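Local atomic coordinates of CREG-like beta-barrel domain-containing protein (PDB entry 3DNH), a protein that is of unknown function but has the split-barrel fold of the pyridoxamine 5'-phosphate oxidase and CREG-like families, many of whose members bind flavin. Residues A[69-75]-A[143-149]; A[28-33]-A[167-173]; A[179-183]-A[218-222]; A[104-110]-A[153-158]; A[54-58]-A[78-82]. One frame throughout, in Å; residues are numbered along the deposited sequence.

Contact 1: residues A[69-75]-A[143-149]; sequences PFFFAAG and DTRLYRL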
# COMPACT_ATOMS: atom_id res chain seq x y z
N PRO A 69 -14.13 9.01 0.14
CA PRO A 69 -13.40 8.12 1.02
C PRO A 69 -13.33 8.63 2.45
O PRO A 69 -13.24 9.85 2.69
CB PRO A 69 -11.99 8.07 0.41
CG PRO A 69 -12.07 8.73 -0.88
CD PRO A 69 -13.21 9.71 -0.77
N PHE A 70 -13.36 7.70 3.41
CA PHE A 70 -13.20 8.10 4.81
C PHE A 70 -12.36 7.03 5.48
O PHE A 70 -12.20 5.92 4.98
CB PHE A 70 -14.57 8.36 5.51
CG PHE A 70 -15.33 7.09 5.91
CD1 PHE A 70 -15.19 6.54 7.19
CD2 PHE A 70 -16.22 6.48 5.02
CE1 PHE A 70 -15.93 5.38 7.57
CE2 PHE A 70 -16.94 5.34 5.38
CZ PHE A 70 -16.79 4.79 6.66
N PHE A 71 -11.82 7.38 6.63
CA PHE A 71 -10.93 6.46 7.30
C PHE A 71 -10.84 6.83 8.79
O PHE A 71 -11.30 7.91 9.22
CB PHE A 71 -9.55 6.43 6.62
CG PHE A 71 -8.85 7.77 6.61
CD1 PHE A 71 -7.99 8.13 7.65
CD2 PHE A 71 -9.02 8.65 5.54
CE1 PHE A 71 -7.32 9.38 7.64
CE2 PHE A 71 -8.38 9.89 5.51
CZ PHE A 71 -7.51 10.25 6.57
N PHE A 72 -10.26 5.90 9.53
CA PHE A 72 -10.09 6.03 10.96
C PHE A 72 -8.61 6.03 11.27
O PHE A 72 -7.81 5.39 10.56
CB PHE A 72 -10.78 4.85 11.66
CG PHE A 72 -10.05 4.34 12.86
CD1 PHE A 72 -10.20 4.96 14.10
CD2 PHE A 72 -9.20 3.24 12.74
CE1 PHE A 72 -9.51 4.47 15.21
CE2 PHE A 72 -8.50 2.75 13.86
CZ PHE A 72 -8.65 3.37 15.09
N ALA A 73 -8.26 6.74 12.35
CA ALA A 73 -6.90 6.73 12.87
C ALA A 73 -6.99 6.73 14.38
O ALA A 73 -7.79 7.49 14.93
CB ALA A 73 -6.11 7.93 12.41
N ALA A 74 -6.21 5.88 15.05
CA ALA A 74 -6.09 5.96 16.52
C ALA A 74 -5.51 7.33 16.87
O ALA A 74 -4.60 7.79 16.19
CB ALA A 74 -5.18 4.86 17.02
N GLY A 75 -6.03 8.00 17.91
CA GLY A 75 -5.57 9.35 18.26
C GLY A 75 -4.12 9.49 18.70
O GLY A 75 -3.47 10.53 18.48
N ASP A 143 -9.72 6.97 22.16
CA ASP A 143 -9.34 8.03 21.21
C ASP A 143 -9.45 7.72 19.71
O ASP A 143 -8.68 8.23 18.92
CB ASP A 143 -7.99 8.69 21.55
CG ASP A 143 -7.87 10.14 20.98
OD1 ASP A 143 -8.73 10.55 20.15
OD2 ASP A 143 -6.93 10.88 21.35
N THR A 144 -10.44 6.92 19.32
CA THR A 144 -10.66 6.64 17.90
C THR A 144 -11.00 7.97 17.21
O THR A 144 -11.81 8.74 17.73
CB THR A 144 -11.76 5.53 17.64
OG1 THR A 144 -13.09 6.05 17.80
CG2 THR A 144 -11.62 4.35 18.57
N ARG A 145 -10.34 8.26 16.08
CA ARG A 145 -10.59 9.48 15.28
C ARG A 145 -11.05 9.14 13.86
O ARG A 145 -10.51 8.24 13.23
CB ARG A 145 -9.35 10.38 15.22
CG ARG A 145 -8.99 11.00 16.56
CD ARG A 145 -8.04 12.16 16.42
NE ARG A 145 -7.61 12.56 17.76
CZ ARG A 145 -6.52 13.28 18.01
NH1 ARG A 145 -5.76 13.71 17.02
NH2 ARG A 145 -6.20 13.56 19.27
N LEU A 146 -12.02 9.88 13.37
CA LEU A 146 -12.67 9.58 12.11
C LEU A 146 -12.52 10.77 11.14
O LEU A 146 -12.81 11.90 11.50
CB LEU A 146 -14.13 9.37 12.43
CG LEU A 146 -15.00 8.41 11.66
CD1 LEU A 146 -14.21 7.49 10.74
CD2 LEU A 146 -15.79 7.65 12.73
N TYR A 147 -12.09 10.51 9.91
CA TYR A 147 -11.80 11.60 8.95
C TYR A 147 -12.39 11.30 7.59
O TYR A 147 -12.40 10.17 7.21
CB TYR A 147 -10.31 11.68 8.71
CG TYR A 147 -9.45 11.79 9.92
CD1 TYR A 147 -8.94 13.03 10.34
CD2 TYR A 147 -9.06 10.64 10.61
CE1 TYR A 147 -8.09 13.12 11.45
CE2 TYR A 147 -8.26 10.72 11.69
CZ TYR A 147 -7.77 11.95 12.11
OH TYR A 147 -6.95 11.97 13.19
N ARG A 148 -12.82 12.30 6.83
CA ARG A 148 -13.05 12.04 5.40
C ARG A 148 -12.11 12.88 4.54
O ARG A 148 -11.65 13.97 4.94
CB ARG A 148 -14.55 12.14 4.99
CG ARG A 148 -15.15 13.46 5.27
CD ARG A 148 -16.55 13.64 4.64
NE ARG A 148 -17.58 12.84 5.26
CZ ARG A 148 -18.35 13.24 6.29
NH1 ARG A 148 -18.21 14.43 6.85
NH2 ARG A 148 -19.25 12.41 6.77
N LEU A 149 -11.78 12.32 3.39
CA LEU A 149 -10.91 12.99 2.45
C LEU A 149 -11.73 14.04 1.72
O LEU A 149 -12.77 13.72 1.14
CB LEU A 149 -10.28 11.99 1.47
CG LEU A 149 -9.44 12.63 0.36
CD1 LEU A 149 -8.26 13.42 0.90
CD2 LEU A 149 -8.97 11.55 -0.61
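Strands 69-74 and 144-149 run antiparallel, at 155° and 4.6 Å between their axes, as neighbours in the six-stranded barrel that marks the FMN-binding split-barrel fold. At the start of the first strand, Pro69 O accepts a hydrogen bond from Leu149 N (3.0 Å), and the Pro69 ring packs loosely on Leu149, CG to CD2 at 4.2 Å. Phe70 faces Arg148 in a non-hydrogen-bonded pair whose CA atoms are only 4.0 Å apart; its ring edge meets Leu146, with CD1 to CD1 at 3.8 Å, and it also packs on helix 121-131, while Arg148 forms salt bridges with Glu64 and Glu120. Phe71 pairs with Tyr147 through two bonds, Phe71 N to Tyr147 O at 2.9 Å and Tyr147 N to Phe71 O at 2.8 Å. On the same face their rings lie near parallel (19°) but slid apart, so that Tyr147 CB sits over the Phe71 ring in a CH-pi contact, 4.0 Å from its centroid. Phe72 emerges beside Leu146 and Thr144 and reaches Leu102 of the second subunit. Ala73 forms the next hydrogen-bonded pair with Arg145, and its CB lies 3.6 Å from Tyr147 CE2. Beyond Ala74, which faces Thr144, the ladder frays: Gly75 N makes a weak bond to Asp143 O (2.8 Å), and Gly75 CA lies over one face of the Arg145 guanidinium, 3.8 Å from NE.

Contact 2: residues A[28-33]-A[167-173]; sequences AVRVAR and ITPADLR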
# COMPACT_ATOMS: atom_id res chain seq x y z
N ALA A 28 -9.79 6.61 -18.18
CA ALA A 28 -9.25 7.12 -16.95
C ALA A 28 -10.29 7.22 -15.84
O ALA A 28 -10.05 6.71 -14.75
CB ALA A 28 -8.58 8.46 -17.18
N VAL A 29 -11.43 7.85 -16.12
CA VAL A 29 -12.45 8.15 -15.11
C VAL A 29 -13.07 6.86 -14.56
O VAL A 29 -13.18 6.66 -13.36
CB VAL A 29 -13.53 9.13 -15.65
CG1 VAL A 29 -14.75 9.18 -14.75
CG2 VAL A 29 -12.93 10.53 -15.81
N ARG A 30 -13.42 5.96 -15.47
CA ARG A 30 -14.03 4.69 -15.10
C ARG A 30 -13.06 3.77 -14.33
O ARG A 30 -13.40 3.28 -13.25
CB ARG A 30 -14.62 4.03 -16.37
CG ARG A 30 -14.97 2.57 -16.18
CD ARG A 30 -15.93 2.28 -14.99
NE ARG A 30 -16.88 1.28 -15.47
CZ ARG A 30 -16.69 -0.03 -15.45
NH1 ARG A 30 -15.60 -0.56 -14.89
NH2 ARG A 30 -17.62 -0.82 -15.94
N VAL A 31 -11.85 3.59 -14.85
CA VAL A 31 -10.83 2.84 -14.10
C VAL A 31 -10.59 3.44 -12.71
O VAL A 31 -10.48 2.72 -11.70
CB VAL A 31 -9.47 2.77 -14.89
CG1 VAL A 31 -8.36 2.24 -14.02
CG2 VAL A 31 -9.61 1.90 -16.13
N ALA A 32 -10.51 4.78 -12.65
CA ALA A 32 -10.38 5.50 -11.38
C ALA A 32 -11.52 5.25 -10.39
O ALA A 32 -11.27 5.00 -9.23
CB ALA A 32 -10.23 7.02 -11.65
N ARG A 33 -12.76 5.33 -10.86
CA ARG A 33 -13.93 5.15 -10.01
C ARG A 33 -14.02 3.71 -9.53
O ARG A 33 -14.48 3.45 -8.42
CB ARG A 33 -15.22 5.62 -10.71
CG ARG A 33 -15.35 7.15 -10.66
CD ARG A 33 -16.65 7.65 -11.31
NE ARG A 33 -17.77 7.46 -10.39
CZ ARG A 33 -19.02 7.42 -10.80
NH1 ARG A 33 -19.27 7.58 -12.09
NH2 ARG A 33 -20.02 7.24 -9.92
N ILE A 167 -8.10 13.88 -15.07
CA ILE A 167 -9.28 13.69 -14.23
C ILE A 167 -9.37 14.70 -13.08
O ILE A 167 -8.36 15.06 -12.47
CB ILE A 167 -9.27 12.29 -13.55
CG1 ILE A 167 -9.11 11.18 -14.58
CG2 ILE A 167 -10.53 12.07 -12.67
CD1 ILE A 167 -8.91 9.83 -13.91
N THR A 168 -10.59 15.11 -12.79
CA THR A 168 -10.92 16.07 -11.74
C THR A 168 -11.60 15.38 -10.54
O THR A 168 -12.22 14.33 -10.71
CB THR A 168 -11.91 17.09 -12.32
OG1 THR A 168 -12.24 18.07 -11.33
CG2 THR A 168 -13.18 16.41 -12.77
N PRO A 169 -11.52 15.98 -9.33
CA PRO A 169 -12.28 15.52 -8.18
C PRO A 169 -13.77 15.26 -8.47
O PRO A 169 -14.31 14.25 -8.02
CB PRO A 169 -12.10 16.66 -7.18
CG PRO A 169 -10.70 17.11 -7.44
CD PRO A 169 -10.64 17.12 -8.96
N ALA A 170 -14.41 16.16 -9.23
CA ALA A 170 -15.81 16.02 -9.63
C ALA A 170 -16.07 14.75 -10.43
O ALA A 170 -17.15 14.16 -10.32
CB ALA A 170 -16.27 17.25 -10.47
N ASP A 171 -15.09 14.34 -11.24
CA ASP A 171 -15.20 13.14 -12.07
C ASP A 171 -15.34 11.89 -11.21
O ASP A 171 -15.93 10.90 -11.62
CB ASP A 171 -13.97 12.94 -12.95
CG ASP A 171 -13.99 13.78 -14.22
OD1 ASP A 171 -15.06 14.27 -14.64
OD2 ASP A 171 -12.89 13.97 -14.78
N LEU A 172 -14.75 11.92 -10.02
CA LEU A 172 -14.79 10.75 -9.17
C LEU A 172 -16.06 10.66 -8.36
O LEU A 172 -16.44 9.55 -7.93
CB LEU A 172 -13.59 10.70 -8.24
CG LEU A 172 -12.21 10.67 -8.87
CD1 LEU A 172 -11.25 10.28 -7.75
CD2 LEU A 172 -12.15 9.68 -10.01
N ARG A 173 -16.70 11.79 -8.08
CA ARG A 173 -17.88 11.79 -7.20
C ARG A 173 -19.11 11.20 -7.82
O ARG A 173 -19.32 11.34 -9.02
CB ARG A 173 -18.24 13.20 -6.74
CG ARG A 173 -17.69 13.52 -5.35
CD ARG A 173 -18.31 14.83 -4.85
NE ARG A 173 -18.54 15.79 -5.94
CZ ARG A 173 -17.64 16.65 -6.41
NH1 ARG A 173 -16.41 16.73 -5.88
NH2 ARG A 173 -17.98 17.46 -7.42
O HOH W 1 -17.91 7.56 -7.32
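Ile167 pushes its CD1 methyl against the first turn of helix 28-38, where it meets Ala28 CB at 3.6 Å and Ala32 CB at 3.8 Å. These two alanines are one helical turn apart, linked by the backbone bond from Ala32 N to Ala28 O (2.9 Å), and their small side chains let the isoleucine approach the backbone closely, with Ile167 CD1 3.4 Å from Ala28 O. Val29 flanks the same side chain, its CG2 lying 4.1 Å from Ile167 CG1 and 3.6 Å from Asp171 OD2. That carboxylate is held by its own segment, since Thr168 N donates to Asp171 OD2 at 3.2 Å ahead of the short, weakly bonded helix around 169-172. Helix 28-38 and this short helix both pack against the barrel wall, the Leu172 end of the short helix meeting the longer one: Ile167 packs on Ile156, Ala32 on Leu107, and Leu172 on Leu109 and Val154. Leu172 also closes the seam between the helices, its CD2 3.7 Å from Ala32 CB. At the 33 end of the segment, the Arg33 side chain lies along the backbone of 171-173, with CD 3.3 Å from Asp171 O. A water accepts from Arg33 NE (3.1 Å) and donates to Leu172 O (2.5 Å), bridging the segments, while Arg33 NH2 forms a salt bridge with Asp222 and a hydrogen bond with Thr174.

Contact 3: residues A[179-183]-A[218-222]; sequences AEELM and SIDPD
The selenium of Met183, deposited as selenomethionine, lies against the backbone around Asp220 and Pro221: SE is 4.0 Å from Asp220 CA and 3.8 Å from Pro221 CD. An all-m side chain (chi1 -62°, chi2 -39°, chi3 -63°) brings Met183 CE to 3.4 Å from Ile219 O. Ala179 is the N-cap residue of helix 180-194, with phi/psi of -110/20; residues 180-183 are helical, and Met183 N bonds to Ala179 O at 3.0 Å. Opposite, 218-219 are extended, Asp220 has phi/psi of -140/172, and Pro221 turns the chain at -57/-23. The nearest CA pairs are Ala179 with Pro221 (6.7 Å) and Met183 with Asp220 (6.9 Å). This is helix-on-strand packing, by which the first turn of the helix meets the C-terminal part of strand 215-220, outermost within this chain in the small three-stranded antiparallel sheet, apart from the barrel. Ala179 CB points toward the other segment and lies 3.4 Å from Pro221 CG. Leu182 (chi1 t, chi2 p) lies across Ile219 to Pro221, with CD1 4.2 Å from Ile219 CG2 and CD2 3.6 Å from Pro221 N; Phe247 of helix 244-254 packs on both Leu182 and Ile219. Asp220 points its CB away from the helix, chi1 p, and OD1 accepts from Asp222 N at 2.9 Å in an Asx turn, while also forming a salt bridge with Arg234.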
# COMPACT_ATOMS: atom_id res chain seq x y z
N ALA A 179 -31.83 11.90 -7.29
CA ALA A 179 -31.99 10.51 -6.79
C ALA A 179 -32.40 10.38 -5.31
O ALA A 179 -32.26 9.30 -4.74
CB ALA A 179 -30.70 9.71 -7.01
N GLU A 180 -32.97 11.43 -4.72
CA GLU A 180 -33.38 11.37 -3.30
C GLU A 180 -34.30 10.19 -2.98
O GLU A 180 -34.17 9.61 -1.91
CB GLU A 180 -33.98 12.68 -2.79
CG GLU A 180 -34.58 13.60 -3.84
CD GLU A 180 -33.51 14.24 -4.72
OE1 GLU A 180 -33.49 13.91 -5.92
OE2 GLU A 180 -32.70 15.05 -4.23
N GLU A 181 -35.22 9.84 -3.89
CA GLU A 181 -36.08 8.67 -3.69
C GLU A 181 -35.31 7.36 -3.51
O GLU A 181 -35.57 6.60 -2.55
CB GLU A 181 -37.13 8.54 -4.82
CG GLU A 181 -37.46 7.06 -5.11
CD GLU A 181 -38.90 6.80 -5.52
OE1 GLU A 181 -39.65 7.78 -5.74
OE2 GLU A 181 -39.26 5.60 -5.62
N LEU A 182 -34.35 7.07 -4.40
CA LEU A 182 -33.45 5.90 -4.25
C LEU A 182 -32.66 5.95 -2.94
O LEU A 182 -32.51 4.94 -2.23
CB LEU A 182 -32.43 5.88 -5.39
CG LEU A 182 -31.39 4.77 -5.34
CD1 LEU A 182 -32.04 3.42 -5.64
CD2 LEU A 182 -30.24 5.03 -6.32
N MSE A 183 -32.12 7.12 -2.65
CA MSE A 183 -31.25 7.28 -1.49
C MSE A 183 -32.06 7.15 -0.19
O MSE A 183 -31.56 6.60 0.79
CB MSE A 183 -30.49 8.63 -1.58
CG MSE A 183 -29.55 8.75 -2.82
SE MSE A 183 -28.54 7.07 -3.29
CE MSE A 183 -27.44 6.81 -1.70
N SER A 218 -23.58 -0.69 -0.11
CA SER A 218 -24.04 0.59 -0.53
C SER A 218 -24.66 0.53 -1.90
O SER A 218 -24.10 -0.10 -2.80
CB SER A 218 -22.86 1.59 -0.50
OG SER A 218 -23.28 2.93 -0.61
N ILE A 219 -25.82 1.19 -2.06
CA ILE A 219 -26.48 1.36 -3.38
C ILE A 219 -26.48 2.84 -3.69
O ILE A 219 -26.79 3.65 -2.82
CB ILE A 219 -27.94 0.85 -3.36
CG1 ILE A 219 -27.97 -0.65 -2.96
CG2 ILE A 219 -28.64 1.16 -4.71
CD1 ILE A 219 -29.32 -1.18 -2.55
N ASP A 220 -26.13 3.20 -4.93
CA ASP A 220 -26.12 4.61 -5.34
C ASP A 220 -26.67 4.72 -6.77
O ASP A 220 -26.94 3.70 -7.42
CB ASP A 220 -24.71 5.25 -5.12
CG ASP A 220 -23.60 4.58 -5.96
OD1 ASP A 220 -23.67 4.67 -7.22
OD2 ASP A 220 -22.66 3.97 -5.38
N PRO A 221 -26.88 5.95 -7.27
CA PRO A 221 -27.44 6.00 -8.62
C PRO A 221 -26.66 5.29 -9.74
O PRO A 221 -27.24 4.95 -10.79
CB PRO A 221 -27.51 7.52 -8.90
CG PRO A 221 -27.69 8.12 -7.55
CD PRO A 221 -26.77 7.30 -6.67
N ASP A 222 -25.36 5.09 -9.55
CA ASP A 222 -24.50 4.54 -10.61
C ASP A 222 -24.20 3.04 -10.43
O ASP A 222 -23.74 2.34 -11.37
CB ASP A 222 -23.18 5.33 -10.68
CG ASP A 222 -23.38 6.74 -11.24
OD1 ASP A 222 -24.40 7.00 -11.91
OD2 ASP A 222 -22.50 7.59 -10.99

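Contact 4: residues A[104-110]-A[153-158]; sequences LPRLTLV and GVQING
Backbone hydrogen bonds set the antiparallel register of strands 106-110 and 153-157, both extended (phi about -100 to -160°, psi about 117 to 150°), with axes 4.7 Å apart at 169°. Arg106 pairs with Asn157, Thr108 with Gln155 and Val110 with Gly153, all hydrogen-bonded pairs with CA atoms 5.0 Å apart. Arg106 N reaches Asn157 O at 2.7 Å. Thr108 N to Gln155 O, Gln155 N to Thr108 O and Val110 N to Gly153 O are each 2.8 Å, and Gly153 N to Val110 O is 3.0 Å. The shortest CA-H...O contact joins Pro105 CA to Asn157 O at 2.9 Å. The pair belongs to the closed six-stranded barrel of the split-barrel fold. Apolar packing joins the non-hydrogen-bonded pairs Leu107-Ile156 and Leu109-Val154: Leu107 (t, p) sets CD1 3.7 Å from Val154 CG1 and CB 3.7 Å from Ile156 CD1, and Leu109 (m, t) CD2 lies 4.0 Å from Val154 CG2. Helices 28-38 and 169-172 pack on this face. The face of Arg106, Thr108 (m) and Val110 meets the second subunit: Thr108 OG1 hydrogen-bonds its Thr56 O, and Val110 packs on its Tyr53. Arg106 NH2 folds back to donate to Leu104 O at 3.0 Å, beside Gly158 (phi +73°).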
# COMPACT_ATOMS: atom_id res chain seq x y z
N LEU A 104 -0.37 -2.62 -11.04
CA LEU A 104 -1.73 -2.25 -10.70
C LEU A 104 -2.10 -0.86 -11.13
O LEU A 104 -1.25 -0.02 -11.18
CB LEU A 104 -1.90 -2.31 -9.18
CG LEU A 104 -1.46 -3.53 -8.40
CD1 LEU A 104 -1.66 -3.39 -6.95
CD2 LEU A 104 -2.14 -4.73 -8.90
N PRO A 105 -3.38 -0.60 -11.39
CA PRO A 105 -3.80 0.80 -11.47
C PRO A 105 -3.68 1.41 -10.08
O PRO A 105 -3.93 0.73 -9.09
CB PRO A 105 -5.27 0.71 -11.89
CG PRO A 105 -5.72 -0.62 -11.41
CD PRO A 105 -4.51 -1.52 -11.61
N ARG A 106 -3.24 2.65 -10.01
CA ARG A 106 -3.00 3.27 -8.75
C ARG A 106 -3.63 4.65 -8.79
O ARG A 106 -3.30 5.47 -9.65
CB ARG A 106 -1.50 3.40 -8.47
CG ARG A 106 -0.86 2.15 -7.94
CD ARG A 106 0.02 1.49 -8.92
NE ARG A 106 1.13 2.34 -9.31
CZ ARG A 106 1.73 2.29 -10.49
NH1 ARG A 106 2.73 3.11 -10.73
NH2 ARG A 106 1.33 1.43 -11.43
N LEU A 107 -4.57 4.86 -7.88
CA LEU A 107 -5.29 6.11 -7.81
C LEU A 107 -4.75 6.96 -6.68
O LEU A 107 -4.80 6.54 -5.51
CB LEU A 107 -6.80 5.84 -7.70
CG LEU A 107 -7.69 7.02 -7.34
CD1 LEU A 107 -7.83 7.92 -8.59
CD2 LEU A 107 -9.03 6.53 -6.88
N THR A 108 -4.18 8.12 -7.02
CA THR A 108 -3.72 9.05 -6.00
C THR A 108 -4.71 10.21 -5.85
O THR A 108 -5.06 10.86 -6.83
CB THR A 108 -2.28 9.56 -6.29
OG1 THR A 108 -1.39 8.45 -6.30
CG2 THR A 108 -1.82 10.51 -5.19
N LEU A 109 -5.15 10.44 -4.61
CA LEU A 109 -6.07 11.53 -4.29
C LEU A 109 -5.38 12.45 -3.29
O LEU A 109 -4.95 12.00 -2.23
CB LEU A 109 -7.40 11.00 -3.73
CG LEU A 109 -8.11 9.87 -4.51
CD1 LEU A 109 -9.26 9.31 -3.67
CD2 LEU A 109 -8.68 10.40 -5.84
N VAL A 110 -5.25 13.72 -3.66
CA VAL A 110 -4.62 14.72 -2.82
C VAL A 110 -5.68 15.68 -2.29
O VAL A 110 -6.51 16.13 -3.06
CB VAL A 110 -3.50 15.44 -3.59
CG1 VAL A 110 -2.88 16.56 -2.76
CG2 VAL A 110 -2.46 14.43 -4.07
N GLY A 153 -7.30 17.03 -5.77
CA GLY A 153 -6.56 16.73 -6.98
C GLY A 153 -6.44 15.25 -7.10
O GLY A 153 -6.44 14.53 -6.08
N VAL A 154 -6.38 14.77 -8.34
CA VAL A 154 -6.50 13.32 -8.63
C VAL A 154 -5.44 12.96 -9.64
O VAL A 154 -5.25 13.69 -10.63
CB VAL A 154 -7.87 13.00 -9.29
CG1 VAL A 154 -8.00 11.48 -9.67
CG2 VAL A 154 -8.99 13.42 -8.43
N GLN A 155 -4.77 11.83 -9.43
CA GLN A 155 -3.96 11.21 -10.50
C GLN A 155 -4.30 9.72 -10.62
O GLN A 155 -4.35 9.04 -9.62
CB GLN A 155 -2.49 11.39 -10.16
CG GLN A 155 -1.54 11.26 -11.32
CD GLN A 155 -1.71 12.37 -12.36
OE1 GLN A 155 -2.12 13.51 -12.06
NE2 GLN A 155 -1.39 12.03 -13.57
N ILE A 156 -4.55 9.22 -11.82
CA ILE A 156 -4.73 7.78 -12.01
C ILE A 156 -3.62 7.22 -12.90
O ILE A 156 -3.19 7.84 -13.87
CB ILE A 156 -6.12 7.39 -12.56
CG1 ILE A 156 -6.29 5.86 -12.65
CG2 ILE A 156 -6.38 7.98 -13.93
CD1 ILE A 156 -6.31 5.11 -11.31
N ASN A 157 -3.21 5.99 -12.59
CA ASN A 157 -1.94 5.49 -13.05
C ASN A 157 -1.92 3.98 -13.26
O ASN A 157 -2.54 3.24 -12.50
CB ASN A 157 -0.93 5.83 -11.98
CG ASN A 157 0.25 6.44 -12.53
OD1 ASN A 157 1.15 5.74 -13.02
ND2 ASN A 157 0.30 7.76 -12.48
N GLY A 158 -1.21 3.53 -14.29
CA GLY A 158 -1.02 2.09 -14.55
C GLY A 158 -2.28 1.41 -15.08
O GLY A 158 -2.31 0.19 -15.34

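Contact 5: residues A[54-58]-A[78-82]; sequences PYTTA and LHARN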
# COMPACT_ATOMS: atom_id res chain seq x y z
N PRO A 54 7.57 14.25 4.62
CA PRO A 54 6.29 13.55 4.62
C PRO A 54 6.37 12.40 5.61
O PRO A 54 7.48 12.00 6.03
CB PRO A 54 6.13 13.04 3.17
CG PRO A 54 7.52 13.02 2.60
CD PRO A 54 8.39 13.96 3.41
N TYR A 55 5.21 11.87 5.99
CA TYR A 55 5.16 10.73 6.89
C TYR A 55 4.04 9.84 6.39
O TYR A 55 2.93 10.30 6.20
CB TYR A 55 4.93 11.18 8.37
CG TYR A 55 4.75 9.99 9.29
CD1 TYR A 55 5.86 9.37 9.88
CD2 TYR A 55 3.48 9.45 9.55
CE1 TYR A 55 5.71 8.28 10.71
CE2 TYR A 55 3.32 8.35 10.39
CZ TYR A 55 4.43 7.77 10.96
OH TYR A 55 4.27 6.66 11.76
N THR A 56 4.34 8.56 6.18
CA THR A 56 3.39 7.63 5.59
C THR A 56 2.90 6.57 6.56
O THR A 56 3.62 6.18 7.51
CB THR A 56 3.96 6.94 4.34
OG1 THR A 56 5.24 6.38 4.65
CG2 THR A 56 4.12 7.92 3.22
N THR A 57 1.69 6.08 6.30
CA THR A 57 1.20 4.84 6.94
C THR A 57 0.33 4.06 5.95
O THR A 57 0.14 4.51 4.82
CB THR A 57 0.47 5.10 8.34
OG1 THR A 57 0.26 3.85 9.01
CG2 THR A 57 -0.87 5.84 8.19
N ALA A 58 -0.16 2.90 6.37
CA ALA A 58 -1.20 2.16 5.66
C ALA A 58 -2.49 2.16 6.49
O ALA A 58 -2.44 1.98 7.71
CB ALA A 58 -0.76 0.72 5.35
N LEU A 78 1.31 9.11 15.26
CA LEU A 78 2.01 10.16 14.54
C LEU A 78 1.17 10.78 13.42
O LEU A 78 1.12 12.00 13.31
CB LEU A 78 3.31 9.61 13.98
CG LEU A 78 4.65 9.79 14.71
CD1 LEU A 78 4.60 10.68 15.95
CD2 LEU A 78 5.34 8.46 15.01
N HIS A 79 0.52 9.96 12.58
CA HIS A 79 -0.25 10.56 11.49
C HIS A 79 -1.44 11.36 12.03
O HIS A 79 -1.69 12.45 11.56
CB HIS A 79 -0.68 9.54 10.42
CG HIS A 79 -1.30 8.30 10.97
ND1 HIS A 79 -0.61 7.41 11.78
CD2 HIS A 79 -2.54 7.77 10.80
CE1 HIS A 79 -1.41 6.40 12.09
NE2 HIS A 79 -2.58 6.59 11.52
N ALA A 80 -2.17 10.83 13.02
CA ALA A 80 -3.23 11.59 13.70
C ALA A 80 -2.72 12.95 14.16
O ALA A 80 -3.35 13.98 13.85
CB ALA A 80 -3.81 10.83 14.88
N ARG A 81 -1.59 12.95 14.89
CA ARG A 81 -0.93 14.15 15.34
C ARG A 81 -0.66 15.07 14.16
O ARG A 81 -0.98 16.27 14.22
CB ARG A 81 0.41 13.82 16.05
CG ARG A 81 1.07 14.97 16.91
CD ARG A 81 1.98 15.94 16.10
NE ARG A 81 2.86 15.20 15.17
CZ ARG A 81 4.00 14.62 15.50
NH1 ARG A 81 4.45 14.69 16.76
NH2 ARG A 81 4.71 13.98 14.58
N ASN A 82 -0.03 14.53 13.11
CA ASN A 82 0.38 15.36 11.96
C ASN A 82 -0.84 16.06 11.38
O ASN A 82 -0.81 17.29 11.16
CB ASN A 82 1.10 14.53 10.88
CG ASN A 82 2.47 14.07 11.31
OD1 ASN A 82 3.02 14.58 12.28
ND2 ASN A 82 3.03 13.07 10.61
O HOH W 2 1.83 5.97 12.46
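Strand 54-58 and the first turn of helix 78-85 cross at -130°, their short axes 9.2 Å apart, and the nearest CA atoms, those of Tyr55 and His79, are 7.1 Å from each other. Alternation along the strand sends Tyr55 and Thr57 toward the helix and Pro54, Thr56 and Ala58 away from it. Tyr55, with chi1 t, lays its ring along the helix: CZ is 3.7 Å from Leu78 CB, which makes an off-centre CH-pi contact 4.1 Å from the ring centroid, and CE2 is 3.9 Å from His79 N. One turn further on, Asn82 ND2 lies 3.5 Å from Tyr55 CB. The carboxamide oxygen Asn82 OD1 meanwhile accepts from both NE (3.0 Å) and NH2 (2.9 Å) of Arg81. Thr57 places CG2 squarely over the His79 ring, 3.6 Å from its centroid, in a second CH-pi contact. At the far end of the tyrosine a water joins the segments, 2.6 Å from Tyr55 OH and 2.9 Å from His79 ND1. On the side of the strand turned away from the helix, Thr56 hydrogen-bonds Ser90, Thr92 and Thr108 of the second subunit, placing the contact at the dimer interface. The helix packs across the split-barrel sheet: strand 41-47 adds Thr46 against Tyr55, His79 and Asn82, and Ala80 rests on Arg145 and Tyr147 of strand 144-157.

From the N terminus, helix 28-38 opens contact 2, which closes last among the barrel contacts, at 167-173; the loop it spans encloses contacts 1, 4 and 5. Within that loop, strand 54-63 starts contact 5, strand 69-74 starts contact 1, and helix 78-85 completes contact 5, so these two cross and touch through Ala80. Contacts 1 and 4 also cross: strand 106-115 opens contact 4, and strand 144-157 serves both, with Leu109 packing on Leu149. Contact 2 lies directly against contact 4. Contact 3 follows in series, in the C-terminal region, and the salt bridge between Arg33 and Asp222 ties it to contact 2.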